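Local coordinates for DNA repair protein RecN (Deinococcus radiodurans, PDB 4ABX), which is an SMC-like, ATP-binding protein that may take part in recombinational repair of damaged DNA, this chain being its coiled-coil domain, at residues A[29-34]-A[147-152]. Residues are numbered along the deposited sequence; the frame is centred on the assembly and turned at random.
Sequences PDPGEE and DVVEFG
V149 reaches from helix 145-169 to the linker between helices 6-27 and 33-63 with one methyl, CG2, which touches both prolines of the loop. V149 CG2 lies 3.9 Å from P31 CG, with P31 CD almost as near; the valine meets the P31 side chain at about a right angle. The same V149 CG2 sits over a face of the P29 ring, 4.2 Å from P29 CG. The carbonyl of P29 belongs to the same cluster, its O lying 3.8 Å from V149 CG2. The torsion of V149 sets this methyl beside its own backbone N, while CG1 stands anti to that N (chi1 167°). V148, the preceding residue of the helix and buried, brings CG1 to the edge of the P29 ring, 4.2 Å from P29 CG. The side-chain contacts are thus apolar and few, with the P29 carbonyl O also touching the methyl.

Behind the prolines, the loop fixes its own shape. D30 to E33 form a type II beta turn closed by E33 N to D30 O (2.9 Å), with G32 at a positive phi of 103° that suits glycine. The E33 carboxylate folds back so that OE2 accepts from D30 N at 2.8 Å, on its anti side and somewhat out of plane, which links the two ends of the turn. E33 OE1 is in turn paired with R130, and E34 with K138, both on helix 121-141.

P29 also packs on L134 and L137 of helix 121-141 and on L145, and V148 on I24, placing the contact where helices 6-27 and 121-141 end and helices 33-63 and 145-169 begin, a joint along the coiled coil.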
ATOM      1  N   PRO A  29     -48.231  -6.289  22.333  1.00 24.85           N
ATOM      2  CA  PRO A  29     -47.207  -5.500  23.027  1.00 28.34           C
ATOM      3  C   PRO A  29     -47.186  -5.765  24.530  1.00 29.92           C
ATOM      4  O   PRO A  29     -48.230  -5.764  25.184  1.00 23.25           O
ATOM      5  CB  PRO A  29     -47.626  -4.052  22.744  1.00 26.19           C
ATOM      6  CG  PRO A  29     -49.086  -4.132  22.412  1.00 23.96           C
ATOM      7  CD  PRO A  29     -49.241  -5.432  21.687  1.00 22.84           C
ATOM      8  N   ASP A  30     -45.994  -5.983  25.069  1.00 27.52           N
ATOM      9  CA  ASP A  30     -45.828  -6.256  26.491  1.00 30.62           C
ATOM     10  C   ASP A  30     -44.998  -5.150  27.127  1.00 32.31           C
ATOM     11  O   ASP A  30     -43.765  -5.187  27.083  1.00 27.13           O
ATOM     12  CB  ASP A  30     -45.158  -7.617  26.684  1.00 28.12           C
ATOM     13  CG  ASP A  30     -44.817  -7.911  28.136  1.00 38.24           C
ATOM     14  OD1 ASP A  30     -45.463  -7.347  29.044  1.00 37.81           O
ATOM     15  OD2 ASP A  30     -43.895  -8.721  28.365  1.00 41.88           O
ATOM     16  N   PRO A  31     -45.675  -4.154  27.719  1.00 34.61           N
ATOM     17  CA  PRO A  31     -44.963  -2.998  28.268  1.00 33.42           C
ATOM     18  C   PRO A  31     -43.751  -3.437  29.081  1.00 34.61           C
ATOM     19  O   PRO A  31     -43.851  -4.347  29.903  1.00 35.18           O
ATOM     20  CB  PRO A  31     -46.010  -2.336  29.160  1.00 37.15           C
ATOM     21  CG  PRO A  31     -47.322  -2.707  28.524  1.00 37.84           C
ATOM     22  CD  PRO A  31     -47.122  -4.106  28.003  1.00 36.77           C
ATOM     23  N   GLY A  32     -42.607  -2.808  28.835  1.00 28.22           N
ATOM     24  CA  GLY A  32     -41.380  -3.191  29.512  1.00 31.65           C
ATOM     25  C   GLY A  32     -40.418  -4.008  28.664  1.00 36.29           C
ATOM     26  O   GLY A  32     -39.208  -3.984  28.899  1.00 34.38           O
ATOM     27  N   GLU A  33     -40.941  -4.724  27.669  1.00 35.10           N
ATOM     28  CA  GLU A  33     -40.113  -5.620  26.858  1.00 30.09           C
ATOM     29  C   GLU A  33     -39.020  -4.889  26.073  1.00 28.88           C
ATOM     30  O   GLU A  33     -38.043  -5.504  25.645  1.00 27.09           O
ATOM     31  CB  GLU A  33     -40.977  -6.452  25.900  1.00 27.02           C
ATOM     32  CG  GLU A  33     -41.555  -5.664  24.710  1.00 19.71           C
ATOM     33  CD  GLU A  33     -42.338  -6.549  23.745  1.00 28.12           C
ATOM     34  OE1 GLU A  33     -41.719  -7.412  23.088  1.00 28.29           O
ATOM     35  OE2 GLU A  33     -43.575  -6.390  23.646  1.00 25.99           O
ATOM     36  N   GLU A  34     -39.183  -3.582  25.881  1.00 28.62           N
ATOM     37  CA  GLU A  34     -38.233  -2.821  25.070  1.00 26.44           C
ATOM     38  C   GLU A  34     -36.870  -2.665  25.732  1.00 25.12           C
ATOM     39  O   GLU A  34     -35.866  -2.448  25.040  1.00 21.12           O
ATOM     40  CB  GLU A  34     -38.801  -1.450  24.694  1.00 32.68           C
ATOM     41  CG  GLU A  34     -39.923  -1.513  23.672  1.00 33.04           C
ATOM     42  CD  GLU A  34     -40.642  -0.187  23.501  1.00 30.84           C
ATOM     43  OE1 GLU A  34     -41.054   0.412  24.520  1.00 34.63           O
ATOM     44  OE2 GLU A  34     -40.793   0.256  22.344  1.00 29.26           O
ATOM     45  N   ASP A 147     -49.531   3.115  26.795  1.00 25.94           N
ATOM     46  CA  ASP A 147     -50.580   3.857  26.097  1.00 24.36           C
ATOM     47  C   ASP A 147     -51.232   2.997  25.023  1.00 23.46           C
ATOM     48  O   ASP A 147     -52.450   3.035  24.841  1.00 21.82           O
ATOM     49  CB  ASP A 147     -50.027   5.140  25.465  1.00 22.92           C
ATOM     50  CG  ASP A 147     -49.602   6.170  26.497  1.00 27.44           C
ATOM     51  OD1 ASP A 147     -50.445   6.582  27.327  1.00 30.23           O
ATOM     52  OD2 ASP A 147     -48.415   6.563  26.482  1.00 24.92           O
ATOM     53  N   VAL A 148     -50.414   2.231  24.303  1.00 23.76           N
ATOM     54  CA  VAL A 148     -50.913   1.370  23.236  1.00 24.19           C
ATOM     55  C   VAL A 148     -51.875   0.313  23.779  1.00 25.70           C
ATOM     56  O   VAL A 148     -52.929   0.046  23.191  1.00 25.17           O
ATOM     57  CB  VAL A 148     -49.764   0.650  22.500  1.00 26.04           C
ATOM     58  CG1 VAL A 148     -50.314  -0.224  21.383  1.00 24.31           C
ATOM     59  CG2 VAL A 148     -48.757   1.658  21.950  1.00 19.11           C
ATOM     60  N   VAL A 149     -51.499  -0.300  24.894  1.00 25.02           N
ATOM     61  CA  VAL A 149     -52.331  -1.331  25.503  1.00 27.78           C
ATOM     62  C   VAL A 149     -53.648  -0.718  25.977  1.00 29.77           C
ATOM     63  O   VAL A 149     -54.727  -1.278  25.750  1.00 27.76           O
ATOM     64  CB  VAL A 149     -51.605  -2.027  26.671  1.00 31.45           C
ATOM     65  CG1 VAL A 149     -52.585  -2.862  27.495  1.00 35.52           C
ATOM     66  CG2 VAL A 149     -50.455  -2.885  26.144  1.00 24.80           C
ATOM     67  N   GLU A 150     -53.551   0.438  26.627  1.00 22.25           N
ATOM     68  CA  GLU A 150     -54.733   1.171  27.066  1.00 25.48           C
ATOM     69  C   GLU A 150     -55.641   1.520  25.882  1.00 28.74           C
ATOM     70  O   GLU A 150     -56.865   1.338  25.950  1.00 26.56           O
ATOM     71  CB  GLU A 150     -54.322   2.440  27.823  1.00 34.28           C
ATOM     72  CG  GLU A 150     -55.477   3.361  28.197  1.00 37.35           C
ATOM     73  CD  GLU A 150     -56.396   2.768  29.251  1.00 44.54           C
ATOM     74  OE1 GLU A 150     -56.020   1.752  29.874  1.00 48.15           O
ATOM     75  OE2 GLU A 150     -57.497   3.325  29.460  1.00 44.33           O
ATOM     76  N   PHE A 151     -55.041   2.004  24.795  1.00 25.77           N
ATOM     77  CA  PHE A 151     -55.802   2.351  23.598  1.00 25.78           C
ATOM     78  C   PHE A 151     -56.633   1.161  23.129  1.00 25.07           C
ATOM     79  O   PHE A 151     -57.802   1.312  22.791  1.00 23.05           O
ATOM     80  CB  PHE A 151     -54.888   2.853  22.467  1.00 23.63           C
ATOM     81  CG  PHE A 151     -55.634   3.331  21.239  1.00 20.40           C
ATOM     82  CD1 PHE A 151     -56.280   2.431  20.399  1.00 24.21           C
ATOM     83  CD2 PHE A 151     -55.698   4.680  20.931  1.00 25.65           C
ATOM     84  CE1 PHE A 151     -56.975   2.873  19.271  1.00 19.54           C
ATOM     85  CE2 PHE A 151     -56.382   5.127  19.807  1.00 25.41           C
ATOM     86  CZ  PHE A 151     -57.023   4.222  18.978  1.00 24.97           C
ATOM     87  N   GLY A 152     -56.032  -0.025  23.124  1.00 27.98           N
ATOM     88  CA  GLY A 152     -56.729  -1.225  22.691  1.00 26.45           C
ATOM     89  C   GLY A 152     -57.854  -1.655  23.619  1.00 29.18           C
ATOM     90  O   GLY A 152     -58.889  -2.150  23.167  1.00 27.71           O
TER